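Local coordinates for protein CG8862 (Drosophila melanogaster, PDB 3ISM) that probably cleaves DNA and RNA as a magnesium-dependent mitochondrial nuclease of the DNA/RNA non-specific endonuclease family, at residues Phe54-Ala59 / Tyr151-Val156; Thr58-Ala63 / His108-Lys113; Ser17-Ile22 / Asp38-Tyr43; Tyr191-Gly196 / Leu237-Gln242. One frame throughout, in Å; residues are numbered along the deposited sequence. Where two conformers were deposited one is given.

Contact 1. Residues Phe54-Ala59 / Tyr151-Val156; sequences FEHLTA and YSNVYV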
loop_
_atom_site.group_PDB
_atom_site.type_symbol
_atom_site.label_atom_id
_atom_site.label_comp_id
_atom_site.label_asym_id
_atom_site.label_seq_id
_atom_site.Cartn_x
_atom_site.Cartn_y
_atom_site.Cartn_z
ATOM N N PHE B 54 16.259 9.501 -2.949
ATOM C CA PHE B 54 17.086 10.303 -2.078
ATOM C C PHE B 54 18.168 11.022 -2.888
ATOM O O PHE B 54 18.768 10.453 -3.805
ATOM C CB PHE B 54 17.714 9.460 -0.954
ATOM C CG PHE B 54 17.682 10.144 0.379
ATOM C CD1 PHE B 54 16.721 9.796 1.325
ATOM C CD2 PHE B 54 18.560 11.190 0.659
ATOM C CE1 PHE B 54 16.660 10.466 2.554
ATOM C CE2 PHE B 54 18.499 11.866 1.876
ATOM C CZ PHE B 54 17.539 11.510 2.824
ATOM N N GLU B 55 18.401 12.281 -2.547
ATOM C CA GLU B 55 19.335 13.128 -3.300
ATOM C C GLU B 55 20.165 13.942 -2.329
ATOM O O GLU B 55 19.694 14.318 -1.261
ATOM C CB GLU B 55 18.583 14.074 -4.238
ATOM C CG GLU B 55 17.744 13.395 -5.357
ATOM C CD GLU B 55 16.799 14.389 -6.060
ATOM O OE1 GLU B 55 15.925 14.969 -5.379
ATOM O OE2 GLU B 55 16.925 14.593 -7.287
ATOM N N HIS B 56 21.414 14.195 -2.708
ATOM C CA HIS B 56 22.265 15.105 -1.983
ATOM C C HIS B 56 22.720 16.158 -2.984
ATOM O O HIS B 56 23.493 15.862 -3.889
ATOM C CB HIS B 56 23.458 14.370 -1.344
ATOM C CG HIS B 56 24.629 15.262 -1.044
ATOM N ND1 HIS B 56 25.911 14.963 -1.446
ATOM C CD2 HIS B 56 24.705 16.457 -0.408
ATOM C CE1 HIS B 56 26.730 15.932 -1.067
ATOM N NE2 HIS B 56 26.022 16.854 -0.439
ATOM N N LEU B 57 22.220 17.380 -2.812
ATOM C CA LEU B 57 22.459 18.466 -3.751
ATOM C C LEU B 57 23.484 19.458 -3.213
ATOM O O LEU B 57 23.508 19.774 -2.007
ATOM C CB LEU B 57 21.158 19.220 -4.071
ATOM C CG LEU B 57 19.849 18.439 -4.259
ATOM C CD1 LEU B 57 18.716 19.424 -4.603
ATOM C CD2 LEU B 57 19.953 17.335 -5.324
ATOM N N THR B 58 24.335 19.923 -4.125
ATOM C CA THR B 58 25.203 21.048 -3.888
ATOM C C THR B 58 24.934 22.097 -4.977
ATOM O O THR B 58 24.229 21.825 -5.963
ATOM C CB THR B 58 26.693 20.633 -3.935
ATOM O OG1 THR B 58 26.970 20.027 -5.201
ATOM C CG2 THR B 58 27.023 19.635 -2.815
ATOM N N ALA B 59 25.475 23.294 -4.785
ATOM C CA ALA B 59 25.407 24.353 -5.788
ATOM C C ALA B 59 26.009 23.856 -7.106
ATOM O O ALA B 59 25.496 24.168 -8.183
ATOM C CB ALA B 59 26.161 25.618 -5.305
ATOM N N TYR B 151 22.420 26.783 2.064
ATOM C CA TYR B 151 23.094 25.640 2.666
ATOM C C TYR B 151 24.020 24.975 1.656
ATOM O O TYR B 151 23.594 24.606 0.562
ATOM C CB TYR B 151 22.084 24.604 3.151
ATOM C CG TYR B 151 20.967 25.153 4.008
ATOM C CD1 TYR B 151 21.209 25.679 5.281
ATOM C CD2 TYR B 151 19.655 25.120 3.556
ATOM C CE1 TYR B 151 20.160 26.166 6.059
ATOM C CE2 TYR B 151 18.614 25.583 4.324
ATOM C CZ TYR B 151 18.855 26.103 5.567
ATOM O OH TYR B 151 17.772 26.576 6.293
ATOM N N SER B 152 25.268 24.781 2.050
ATOM C CA SER B 152 26.284 24.182 1.190
ATOM C C SER B 152 25.890 22.790 0.699
ATOM O O SER B 152 26.271 22.370 -0.402
ATOM C CB SER B 152 27.610 24.097 1.938
ATOM O OG SER B 152 28.227 25.364 2.030
ATOM N N ASN B 153 25.142 22.073 1.532
ATOM C CA ASN B 153 24.710 20.730 1.223
ATOM C C ASN B 153 23.242 20.595 1.576
ATOM O O ASN B 153 22.826 20.950 2.685
ATOM C CB ASN B 153 25.551 19.703 1.991
ATOM C CG ASN B 153 27.024 19.727 1.580
ATOM O OD1 ASN B 153 27.409 19.079 0.609
ATOM N ND2 ASN B 153 27.848 20.489 2.317
ATOM N N VAL B 154 22.454 20.123 0.619
ATOM C CA VAL B 154 21.014 19.955 0.810
ATOM C C VAL B 154 20.641 18.498 0.557
ATOM O O VAL B 154 20.881 17.983 -0.536
ATOM C CB VAL B 154 20.213 20.883 -0.144
ATOM C CG1 VAL B 154 18.725 20.562 -0.102
ATOM C CG2 VAL B 154 20.466 22.357 0.197
ATOM N N TYR B 155 20.085 17.830 1.565
ATOM C CA TYR B 155 19.686 16.431 1.411
ATOM C C TYR B 155 18.175 16.362 1.328
ATOM O O TYR B 155 17.473 17.018 2.103
ATOM C CB TYR B 155 20.201 15.567 2.571
ATOM C CG TYR B 155 21.707 15.502 2.683
ATOM C CD1 TYR B 155 22.415 14.398 2.217
ATOM C CD2 TYR B 155 22.420 16.545 3.262
ATOM C CE1 TYR B 155 23.805 14.336 2.322
ATOM C CE2 TYR B 155 23.804 16.494 3.368
ATOM C CZ TYR B 155 24.484 15.392 2.899
ATOM O OH TYR B 155 25.853 15.363 3.021
ATOM N N VAL B 156 17.670 15.590 0.379
ATOM C CA VAL B 156 16.234 15.570 0.131
ATOM C C VAL B 156 15.696 14.183 -0.231
ATOM O O VAL B 156 16.262 13.469 -1.067
ATOM C CB VAL B 156 15.794 16.682 -0.908
ATOM C CG1 VAL B 156 16.645 16.614 -2.174
ATOM C CG2 VAL B 156 14.295 16.592 -1.230
HETATM O O HOH W 1 14.731 13.637 -3.362
#
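Strands 54-57 and 153-156 run antiparallel, their axes 4.6 Å apart and their directions 170° from each other, as neighbours in the central mixed sheet of the DNA/RNA non-specific endonuclease fold. Glu55-Val156 and Leu57-Val154 are hydrogen-bonded pairs, each closed by two N-H to O bonds; the shortest, from Leu57 N to Val154 O, measures 2.7 Å. Between them lies the non-hydrogen-bonded pair His56-Tyr155, whose rings form an offset stack, centroids 4.5 Å apart and planes at 14°. The edge atom His56 CD2 sits over the rim of the phenol, 3.5 Å from Tyr155 CZ. With CG anti to the backbone N, the imidazole also reaches two residues along the partner strand, to Asn153: His56 NE2 donates to a lone pair of Asn153 OD1 at 2.8 Å, with OD1 in the ring plane, so stack and bond together fix the ring's rotation. On the other face, Leu57, Val154 and Val156 pack on Val144 of helix 136-146. Glu55 lies alongside Val156, its OE2 hydrogen-bonded to His108 and Asn107. A water donates both to Glu55 OE1, at 2.7 Å, and to Val156 O, at 2.8 Å.

Contact 2. Residues Thr58-Ala63 / His108-Lys113; sequences TAESVA and HRLHQK
His108 starts its side chain away from residues 58-63 and uses both ring nitrogens elsewhere, ND1 on Asp38 OD2 and NE2 on Glu55 OE2; an imidazole held between two carboxylates may well be protonated. The next residue, Arg109, carries the polar contact twice over. Its backbone N donates to Ser61 O at 3.1 Å, in the carbonyl plane, and its side chain, extended from CG to NE, runs alongside Ala63 O, which lies 3.3 Å from Arg109 CD. At the tip, Arg109 NH1 donates to Val62 O at 2.8 Å; the oxygen lies in the guanidinium plane, while the nitrogen stands 35° out of the carbonyl plane. Both accepting carbonyls belong to the last turn of the short, weakly bonded helix 59-62, where a positive group would be favourably placed; at its other end Thr58 OG1 caps this helix by accepting from Ser61 N at 3.2 Å. The segment comes from the long connection between strands 98-101 and 124-127, the two-stranded part of the His-Me finger, and is tied here to the turn that follows strand 49-57. Leu110 then lays its branched end on that turn, CG 3.8 Å from Ser61 CB, and CD2 3.8 Å from Glu60 CG, the side chains of Glu60 and Leu110 crossing at about a right angle. His111 opens the following helix with a cap of its own, its ND1 accepting from Lys113 N at 3.3 Å.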
loop_
_atom_site.group_PDB
_atom_site.type_symbol
_atom_site.label_atom_id
_atom_site.label_comp_id
_atom_site.label_asym_id
_atom_site.label_seq_id
_atom_site.Cartn_x
_atom_site.Cartn_y
_atom_site.Cartn_z
ATOM N N THR B 58 24.335 19.923 -4.125
ATOM C CA THR B 58 25.203 21.048 -3.888
ATOM C C THR B 58 24.934 22.097 -4.977
ATOM O O THR B 58 24.229 21.825 -5.963
ATOM C CB THR B 58 26.693 20.633 -3.935
ATOM O OG1 THR B 58 26.970 20.027 -5.201
ATOM C CG2 THR B 58 27.023 19.635 -2.815
ATOM N N ALA B 59 25.475 23.294 -4.785
ATOM C CA ALA B 59 25.407 24.353 -5.788
ATOM C C ALA B 59 26.009 23.856 -7.106
ATOM O O ALA B 59 25.496 24.168 -8.183
ATOM C CB ALA B 59 26.161 25.618 -5.305
ATOM N N GLU B 60 27.100 23.092 -7.017
ATOM C CA GLU B 60 27.742 22.582 -8.216
ATOM C C GLU B 60 26.841 21.611 -8.980
ATOM O O GLU B 60 26.771 21.670 -10.207
ATOM C CB GLU B 60 29.074 21.909 -7.909
ATOM C CG GLU B 60 29.804 21.511 -9.183
ATOM C CD GLU B 60 31.198 20.966 -8.969
ATOM O OE1 GLU B 60 31.478 20.380 -7.896
ATOM O OE2 GLU B 60 32.013 21.115 -9.897
ATOM N N SER B 61 26.157 20.728 -8.261
ATOM C CA SER B 61 25.406 19.665 -8.907
ATOM C C SER B 61 24.035 20.086 -9.472
ATOM O O SER B 61 23.406 19.325 -10.206
ATOM C CB SER B 61 25.299 18.442 -7.985
ATOM O OG SER B 61 24.315 18.604 -6.984
ATOM N N VAL B 62 23.572 21.286 -9.125
ATOM C CA VAL B 62 22.287 21.789 -9.612
ATOM C C VAL B 62 22.525 22.967 -10.560
ATOM O O VAL B 62 21.576 23.541 -11.104
ATOM C CB VAL B 62 21.364 22.250 -8.455
ATOM C CG1 VAL B 62 21.144 21.114 -7.437
ATOM C CG2 VAL B 62 21.918 23.550 -7.790
ATOM N N ALA B 63 23.797 23.315 -10.751
ATOM C CA ALA B 63 24.166 24.420 -11.622
ATOM C C ALA B 63 23.972 24.046 -13.092
ATOM O O ALA B 63 24.297 22.925 -13.503
ATOM C CB ALA B 63 25.617 24.859 -11.370
ATOM N N HIS B 108 20.497 17.136 -11.236
ATOM C CA HIS B 108 21.591 16.222 -11.601
ATOM C C HIS B 108 22.290 16.632 -12.871
ATOM O O HIS B 108 22.095 16.034 -13.924
ATOM C CB HIS B 108 21.083 14.774 -11.659
ATOM C CG HIS B 108 20.340 14.382 -10.429
ATOM N ND1 HIS B 108 20.978 14.102 -9.240
ATOM C CD2 HIS B 108 19.013 14.329 -10.170
ATOM C CE1 HIS B 108 20.074 13.862 -8.307
ATOM N NE2 HIS B 108 18.873 13.997 -8.844
ATOM N N ARG B 109 23.134 17.649 -12.749
ATOM C CA ARG B 109 23.731 18.288 -13.908
ATOM C C ARG B 109 25.254 18.216 -13.948
ATOM O O ARG B 109 25.880 18.910 -14.739
ATOM C CB ARG B 109 23.281 19.741 -13.982
ATOM C CG ARG B 109 21.825 19.909 -14.378
ATOM C CD ARG B 109 21.413 21.319 -14.065
ATOM N NE ARG B 109 20.194 21.725 -14.744
ATOM C CZ ARG B 109 19.362 22.649 -14.268
ATOM N NH1 ARG B 109 19.621 23.236 -13.101
ATOM N NH2 ARG B 109 18.258 22.960 -14.944
ATOM N N LEU B 110 25.842 17.368 -13.111
ATOM C CA LEU B 110 27.281 17.145 -13.154
ATOM C C LEU B 110 27.706 16.488 -14.470
ATOM O O LEU B 110 28.782 16.773 -14.996
ATOM C CB LEU B 110 27.733 16.297 -11.966
ATOM C CG LEU B 110 27.658 16.962 -10.590
ATOM C CD1 LEU B 110 27.959 15.946 -9.497
ATOM C CD2 LEU B 110 28.605 18.179 -10.520
ATOM N N HIS B 111 26.851 15.612 -14.995
ATOM C CA HIS B 111 27.158 14.887 -16.224
ATOM C C HIS B 111 25.875 14.465 -16.927
ATOM O O HIS B 111 24.851 14.250 -16.275
ATOM C CB HIS B 111 28.008 13.649 -15.919
ATOM C CG HIS B 111 28.703 13.086 -17.121
ATOM N ND1 HIS B 111 28.137 12.114 -17.923
ATOM C CD2 HIS B 111 29.914 13.365 -17.664
ATOM C CE1 HIS B 111 28.973 11.816 -18.903
ATOM N NE2 HIS B 111 30.056 12.562 -18.771
ATOM N N GLN B 112 25.944 14.353 -18.252
ATOM C CA GLN B 112 24.827 13.904 -19.084
ATOM C C GLN B 112 24.138 12.655 -18.537
ATOM O O GLN B 112 22.918 12.635 -18.386
ATOM C CB GLN B 112 25.305 13.647 -20.523
ATOM C CG GLN B 112 24.192 13.258 -21.487
ATOM C CD GLN B 112 23.167 14.357 -21.639
ATOM O OE1 GLN B 112 23.518 15.512 -21.829
ATOM N NE2 GLN B 112 21.897 14.006 -21.542
ATOM N N LYS B 113 24.927 11.630 -18.223
ATOM C CA LYS B 113 24.396 10.346 -17.744
ATOM C C LYS B 113 23.658 10.436 -16.400
ATOM O O LYS B 113 22.693 9.698 -16.160
ATOM C CB LYS B 113 25.511 9.290 -17.707
ATOM C CG LYS B 113 25.082 7.960 -17.119
ATOM C CD LYS B 113 25.581 6.765 -17.912
ATOM C CE LYS B 113 24.685 5.546 -17.612
ATOM N NZ LYS B 113 25.197 4.288 -18.260
#

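Contact 3. Residues Ser17-Ile22 / Asp38-Tyr43; sequences SRIGQI and DYVLSY
Asp38 OD1 is gripped by two nitrogens of a single arginine, Arg18 NE at 2.9 Å and Arg18 NH2 at 3.0 Å, a side-on salt bridge in which both donors converge on one oxygen. They do not meet it alike: NE comes nearly along the C-O axis, whereas NH2 arrives from above the carboxylate plane, the two flat groups being turned 34° against each other. The arginine starts with CG anti to its backbone N and bends at chi2 (83°), which brings the guanidinium back over its own helix. There Ile22 CG1 lies 3.6 Å above the guanidinium plane, over its centre, and Gln21 OE1 takes a bond from Arg18 NH1 at 3.1 Å through a lone pair close to the guanidinium plane. One face and two edges of the group are therefore positioned by this small cluster. Below the polar end, helix 16-22 rests on the start of strand 40-44 by apolar contact. Val40 CG2 is the methyl both isoleucines touch, 3.8 Å from Ile22 CG2 and 4.2 Å from Ile19 CG2, while Ile22 CD1 touches the backbone of Asp38, 3.7 Å from its C. The arrangement packs helix 16-22 on one face of the central sheet near its edge strand 33-35, where Ile19 meets Ser35. Asp38 OD2 has its own partner in His108, so both carboxylate oxygens are engaged, and this buried aspartate is probably ionised. Arg18 NH1 also bonds His56 ND1, which is consistent with an ND1 that carries no proton and accepts from the guanidinium.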
loop_
_atom_site.group_PDB
_atom_site.type_symbol
_atom_site.label_atom_id
_atom_site.label_comp_id
_atom_site.label_asym_id
_atom_site.label_seq_id
_atom_site.Cartn_x
_atom_site.Cartn_y
_atom_site.Cartn_z
ATOM N N SER B 17 31.313 5.208 -2.318
ATOM C CA SER B 17 31.540 6.475 -1.620
ATOM C C SER B 17 30.375 7.454 -1.801
ATOM O O SER B 17 30.006 8.158 -0.864
ATOM C CB SER B 17 32.861 7.122 -2.061
ATOM O OG SER B 17 32.791 7.633 -3.385
ATOM N N ARG B 18 29.799 7.484 -3.006
ATOM C CA ARG B 18 28.696 8.400 -3.324
ATOM C C ARG B 18 27.361 7.973 -2.710
ATOM O O ARG B 18 26.620 8.812 -2.192
ATOM C CB ARG B 18 28.557 8.595 -4.839
ATOM C CG ARG B 18 27.472 9.583 -5.263
ATOM C CD ARG B 18 27.946 11.034 -5.220
ATOM N NE ARG B 18 26.818 11.951 -5.341
ATOM C CZ ARG B 18 26.428 12.809 -4.397
ATOM N NH1 ARG B 18 27.098 12.906 -3.248
ATOM N NH2 ARG B 18 25.371 13.589 -4.616
ATOM N N ILE B 19 27.052 6.679 -2.763
ATOM C CA ILE B 19 25.860 6.173 -2.088
ATOM C C ILE B 19 25.906 6.535 -0.597
ATOM O O ILE B 19 24.932 7.053 -0.052
ATOM C CB ILE B 19 25.678 4.649 -2.257
ATOM C CG1 ILE B 19 25.749 4.253 -3.727
ATOM C CG2 ILE B 19 24.336 4.191 -1.683
ATOM C CD1 ILE B 19 26.078 2.763 -3.939
ATOM N N GLY B 20 27.048 6.277 0.040
ATOM C CA GLY B 20 27.263 6.636 1.436
ATOM C C GLY B 20 27.218 8.132 1.699
ATOM O O GLY B 20 26.827 8.558 2.784
ATOM N N GLN B 21 27.629 8.932 0.718
ATOM C CA GLN B 21 27.445 10.385 0.783
ATOM C C GLN B 21 25.961 10.775 0.724
ATOM O O GLN B 21 25.467 11.517 1.585
ATOM C CB GLN B 21 28.218 11.082 -0.331
ATOM C CG GLN B 21 29.710 11.256 -0.054
ATOM C CD GLN B 21 30.485 11.613 -1.308
ATOM O OE1 GLN B 21 29.896 11.889 -2.357
ATOM N NE2 GLN B 21 31.813 11.601 -1.212
ATOM N N ILE B 22 25.253 10.266 -0.283
ATOM C CA ILE B 22 23.829 10.558 -0.454
ATOM C C ILE B 22 23.035 10.098 0.775
ATOM O O ILE B 22 22.227 10.868 1.307
ATOM C CB ILE B 22 23.251 9.938 -1.764
ATOM C CG1 ILE B 22 23.840 10.640 -2.988
ATOM C CG2 ILE B 22 21.730 10.033 -1.801
ATOM C CD1 ILE B 22 23.757 9.816 -4.268
ATOM N N ASP B 38 23.843 9.350 -9.231
ATOM C CA ASP B 38 23.708 10.572 -8.424
ATOM C C ASP B 38 22.396 10.655 -7.647
ATOM O O ASP B 38 22.062 11.705 -7.103
ATOM C CB ASP B 38 23.914 11.831 -9.282
ATOM C CG ASP B 38 24.315 13.060 -8.453
ATOM O OD1 ASP B 38 25.157 12.924 -7.537
ATOM O OD2 ASP B 38 23.804 14.174 -8.730
ATOM N N TYR B 39 21.657 9.551 -7.587
ATOM C CA TYR B 39 20.520 9.439 -6.667
ATOM C C TYR B 39 20.296 7.995 -6.242
ATOM O O TYR B 39 20.872 7.075 -6.828
ATOM C CB TYR B 39 19.238 10.075 -7.231
ATOM C CG TYR B 39 18.558 9.366 -8.394
ATOM C CD1 TYR B 39 17.382 8.653 -8.198
ATOM C CD2 TYR B 39 19.053 9.462 -9.692
ATOM C CE1 TYR B 39 16.734 8.034 -9.252
ATOM C CE2 TYR B 39 18.405 8.848 -10.756
ATOM C CZ TYR B 39 17.251 8.140 -10.530
ATOM O OH TYR B 39 16.592 7.514 -11.575
ATOM N N VAL B 40 19.495 7.815 -5.200
ATOM C CA VAL B 40 19.162 6.487 -4.687
ATOM C C VAL B 40 17.646 6.297 -4.775
ATOM O O VAL B 40 16.888 7.236 -4.547
ATOM C CB VAL B 40 19.691 6.275 -3.236
ATOM C CG1 VAL B 40 19.356 4.880 -2.724
ATOM C CG2 VAL B 40 21.206 6.489 -3.179
ATOM N N LEU B 41 17.215 5.092 -5.130
ATOM C CA LEU B 41 15.803 4.817 -5.368
ATOM C C LEU B 41 15.344 3.547 -4.664
ATOM O O LEU B 41 15.972 2.508 -4.808
ATOM C CB LEU B 41 15.559 4.692 -6.874
ATOM C CG LEU B 41 14.138 4.374 -7.364
ATOM C CD1 LEU B 41 13.775 5.370 -8.455
ATOM C CD2 LEU B 41 14.040 2.977 -7.906
ATOM N N SER B 42 14.239 3.633 -3.924
ATOM C CA SER B 42 13.559 2.453 -3.414
ATOM C C SER B 42 12.305 2.280 -4.261
ATOM O O SER B 42 11.502 3.204 -4.366
ATOM C CB SER B 42 13.213 2.625 -1.943
ATOM O OG SER B 42 12.276 1.661 -1.475
ATOM N N TYR B 43 12.175 1.117 -4.910
ATOM C CA TYR B 43 11.099 0.898 -5.880
ATOM C C TYR B 43 9.952 0.101 -5.265
ATOM O O TYR B 43 10.178 -0.938 -4.617
ATOM C CB TYR B 43 11.614 0.156 -7.116
ATOM C CG TYR B 43 10.625 0.129 -8.262
ATOM C CD1 TYR B 43 10.237 1.316 -8.904
ATOM C CD2 TYR B 43 10.059 -1.073 -8.697
ATOM C CE1 TYR B 43 9.318 1.294 -9.966
ATOM C CE2 TYR B 43 9.139 -1.108 -9.754
ATOM C CZ TYR B 43 8.783 0.086 -10.386
ATOM O OH TYR B 43 7.901 0.072 -11.444
#

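Contact 4. Residues Tyr191-Gly196 / Leu237-Gln242; sequences YKVIVG and LLFFDQ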
loop_
_atom_site.group_PDB
_atom_site.type_symbol
_atom_site.label_atom_id
_atom_site.label_comp_id
_atom_site.label_asym_id
_atom_site.label_seq_id
_atom_site.Cartn_x
_atom_site.Cartn_y
_atom_site.Cartn_z
ATOM N N TYR B 191 5.524 14.111 -1.123
ATOM C CA TYR B 191 6.226 14.886 -0.093
ATOM C C TYR B 191 7.655 15.156 -0.524
ATOM O O TYR B 191 8.194 14.445 -1.367
ATOM C CB TYR B 191 6.275 14.140 1.259
ATOM C CG TYR B 191 6.967 12.800 1.174
ATOM C CD1 TYR B 191 8.362 12.697 1.154
ATOM C CD2 TYR B 191 6.223 11.634 1.093
ATOM C CE1 TYR B 191 8.987 11.469 1.031
ATOM C CE2 TYR B 191 6.827 10.402 0.991
ATOM C CZ TYR B 191 8.200 10.328 0.953
ATOM O OH TYR B 191 8.771 9.100 0.842
ATOM N N LYS B 192 8.260 16.164 0.096
ATOM C CA LYS B 192 9.709 16.325 0.117
ATOM C C LYS B 192 10.096 16.613 1.550
ATOM O O LYS B 192 9.529 17.499 2.185
ATOM C CB LYS B 192 10.177 17.470 -0.783
ATOM C CG LYS B 192 10.177 17.121 -2.273
ATOM C CD LYS B 192 10.833 18.237 -3.076
ATOM C CE LYS B 192 10.761 17.989 -4.592
ATOM N NZ LYS B 192 11.624 16.851 -5.011
ATOM N N VAL B 193 11.053 15.854 2.061
ATOM C CA VAL B 193 11.584 16.095 3.390
ATOM C C VAL B 193 13.064 16.401 3.215
ATOM O O VAL B 193 13.789 15.622 2.613
ATOM C CB VAL B 193 11.321 14.897 4.365
ATOM C CG1 VAL B 193 11.921 15.195 5.751
ATOM C CG2 VAL B 193 9.818 14.634 4.498
ATOM N N ILE B 194 13.488 17.551 3.745
ATOM C CA ILE B 194 14.736 18.214 3.358
ATOM C C ILE B 194 15.574 18.618 4.584
ATOM O O ILE B 194 15.039 19.156 5.552
ATOM C CB ILE B 194 14.401 19.518 2.568
ATOM C CG1 ILE B 194 13.432 19.243 1.402
ATOM C CG2 ILE B 194 15.659 20.229 2.101
ATOM C CD1 ILE B 194 12.416 20.364 1.181
ATOM N N VAL B 195 16.881 18.377 4.544
ATOM C CA VAL B 195 17.769 18.881 5.582
ATOM C C VAL B 195 18.907 19.653 4.938
ATOM O O VAL B 195 19.611 19.122 4.083
ATOM C CB VAL B 195 18.328 17.728 6.484
ATOM C CG1 VAL B 195 19.566 18.168 7.286
ATOM C CG2 VAL B 195 17.251 17.202 7.416
ATOM N N GLY B 196 19.071 20.912 5.343
ATOM C CA GLY B 196 20.203 21.725 4.915
ATOM C C GLY B 196 21.230 21.841 6.021
ATOM O O GLY B 196 20.877 21.959 7.197
ATOM N N LEU B 237 7.599 5.436 6.750
ATOM C CA LEU B 237 9.055 5.590 6.588
ATOM C C LEU B 237 9.578 6.501 7.669
ATOM O O LEU B 237 8.839 7.336 8.163
ATOM C CB LEU B 237 9.391 6.239 5.234
ATOM C CG LEU B 237 9.018 5.471 3.958
ATOM C CD1 LEU B 237 9.204 6.323 2.691
ATOM C CD2 LEU B 237 9.812 4.165 3.869
ATOM N N LEU B 238 10.856 6.371 8.014
ATOM C CA LEU B 238 11.504 7.342 8.900
ATOM C C LEU B 238 12.613 8.076 8.155
ATOM O O LEU B 238 13.536 7.455 7.610
ATOM C CB LEU B 238 12.044 6.674 10.172
ATOM C CG LEU B 238 11.033 5.988 11.107
ATOM C CD1 LEU B 238 11.779 5.044 12.053
ATOM C CD2 LEU B 238 10.173 6.983 11.905
ATOM N N PHE B 239 12.527 9.402 8.144
ATOM C CA PHE B 239 13.483 10.240 7.406
ATOM C C PHE B 239 14.558 10.774 8.327
ATOM O O PHE B 239 14.288 11.118 9.495
ATOM C CB PHE B 239 12.765 11.393 6.675
ATOM C CG PHE B 239 11.584 10.947 5.863
ATOM C CD1 PHE B 239 11.760 10.255 4.664
ATOM C CD2 PHE B 239 10.294 11.200 6.303
ATOM C CE1 PHE B 239 10.659 9.823 3.916
ATOM C CE2 PHE B 239 9.188 10.767 5.574
ATOM C CZ PHE B 239 9.374 10.088 4.361
ATOM N N PHE B 240 15.790 10.811 7.810
ATOM C CA PHE B 240 16.916 11.361 8.546
ATOM C C PHE B 240 17.006 10.746 9.951
ATOM O O PHE B 240 17.212 11.448 10.953
ATOM C CB PHE B 240 16.823 12.901 8.562
ATOM C CG PHE B 240 16.820 13.515 7.173
ATOM C CD1 PHE B 240 18.020 13.775 6.508
ATOM C CD2 PHE B 240 15.626 13.791 6.517
ATOM C CE1 PHE B 240 18.023 14.310 5.232
ATOM C CE2 PHE B 240 15.625 14.329 5.238
ATOM C CZ PHE B 240 16.822 14.588 4.593
ATOM N N ASP B 241 16.857 9.419 9.998
ATOM C CA ASP B 241 16.892 8.648 11.248
ATOM C C ASP B 241 18.184 8.796 12.057
ATOM O O ASP B 241 18.169 8.584 13.268
ATOM C CB ASP B 241 16.528 7.154 11.012
ATOM C CG ASP B 241 17.581 6.383 10.187
ATOM O OD1 ASP B 241 18.796 6.570 10.408
ATOM O OD2 ASP B 241 17.184 5.559 9.316
ATOM N N GLN B 242 19.286 9.175 11.401
ATOM C CA GLN B 242 20.553 9.447 12.102
ATOM C C GLN B 242 20.566 10.789 12.848
ATOM O O GLN B 242 21.419 11.017 13.694
ATOM C CB GLN B 242 21.761 9.369 11.148
ATOM C CG GLN B 242 21.976 8.000 10.483
ATOM C CD GLN B 242 22.231 6.896 11.489
ATOM O OE1 GLN B 242 23.280 6.862 12.136
ATOM N NE2 GLN B 242 21.269 5.991 11.633
#
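Strand 189-197 of the central mixed sheet is covered here by a loop that follows helix 228-235, an irregular piece of chain packed on a sheet face by apolar and aromatic contacts. The tight part lies at Phe239 and Phe240; Phe240 has a left-handed backbone conformation (phi 51°), unlike the extended Phe239, and both side chains start toward the strand. Val195 CG2 sits squarely over the Phe240 ring, 3.5 Å from its centroid and only 7° off the normal, a nearly ideal CH-pi contact. The same ring offers its edge to the backbone, with Phe240 CE2 3.5 Å from Val193 O, and slides past Val193 CG1 on the way. Phe239 receives the other valine branch: Val193 CG2 lies over its face but toward the rim, 3.9 Å from Phe239 CD2. Tyr191 and Phe239 then meet tip to tip, Tyr191 CZ being 3.6 Å from Phe239 CZ, with planes inclined at 55°. Leu237 forms the inner end of this packed part, its CD1 lying 3.4 Å from Tyr191 OH, and it also reaches Arg45 of the second subunit. Val231 of helix 228-235 touches Tyr191, Val193 and Phe239 as well, and the ring of Phe54 meets Phe240 edge-to-face.

The loose side is made by three other residues. Leu238 makes no contact with residues 191-196 and packs on His82 of the second subunit. Asp241 and Gln242 are exposed and bond each other, Gln242 NE2 donating to Asp241 OD1 at 2.8 Å.

Contacts 1, 3 and 4 share the central sheet: Phe54 N bonds Val40 O at 2.8 Å, and Tyr155 O accepts from Val195 N at 2.9 Å. Contact 2 continues from contact 1 through Thr58 and Ala59. Polar side chains add further links: His56 ND1 to Arg18 NH1 at 3.0 Å, Glu55 OE2 to His108 NE2 at 2.6 Å, and His108 ND1 to Asp38 OD2 at 2.9 Å. This network borders the active site, the His108 side chain lying about 7 Å from that of His101, the predicted proton acceptor, and the Glu55 side chain about 7 Å from that of the magnesium ligand Glu141. The centres of contacts 2 and 4 are about 21 Å apart.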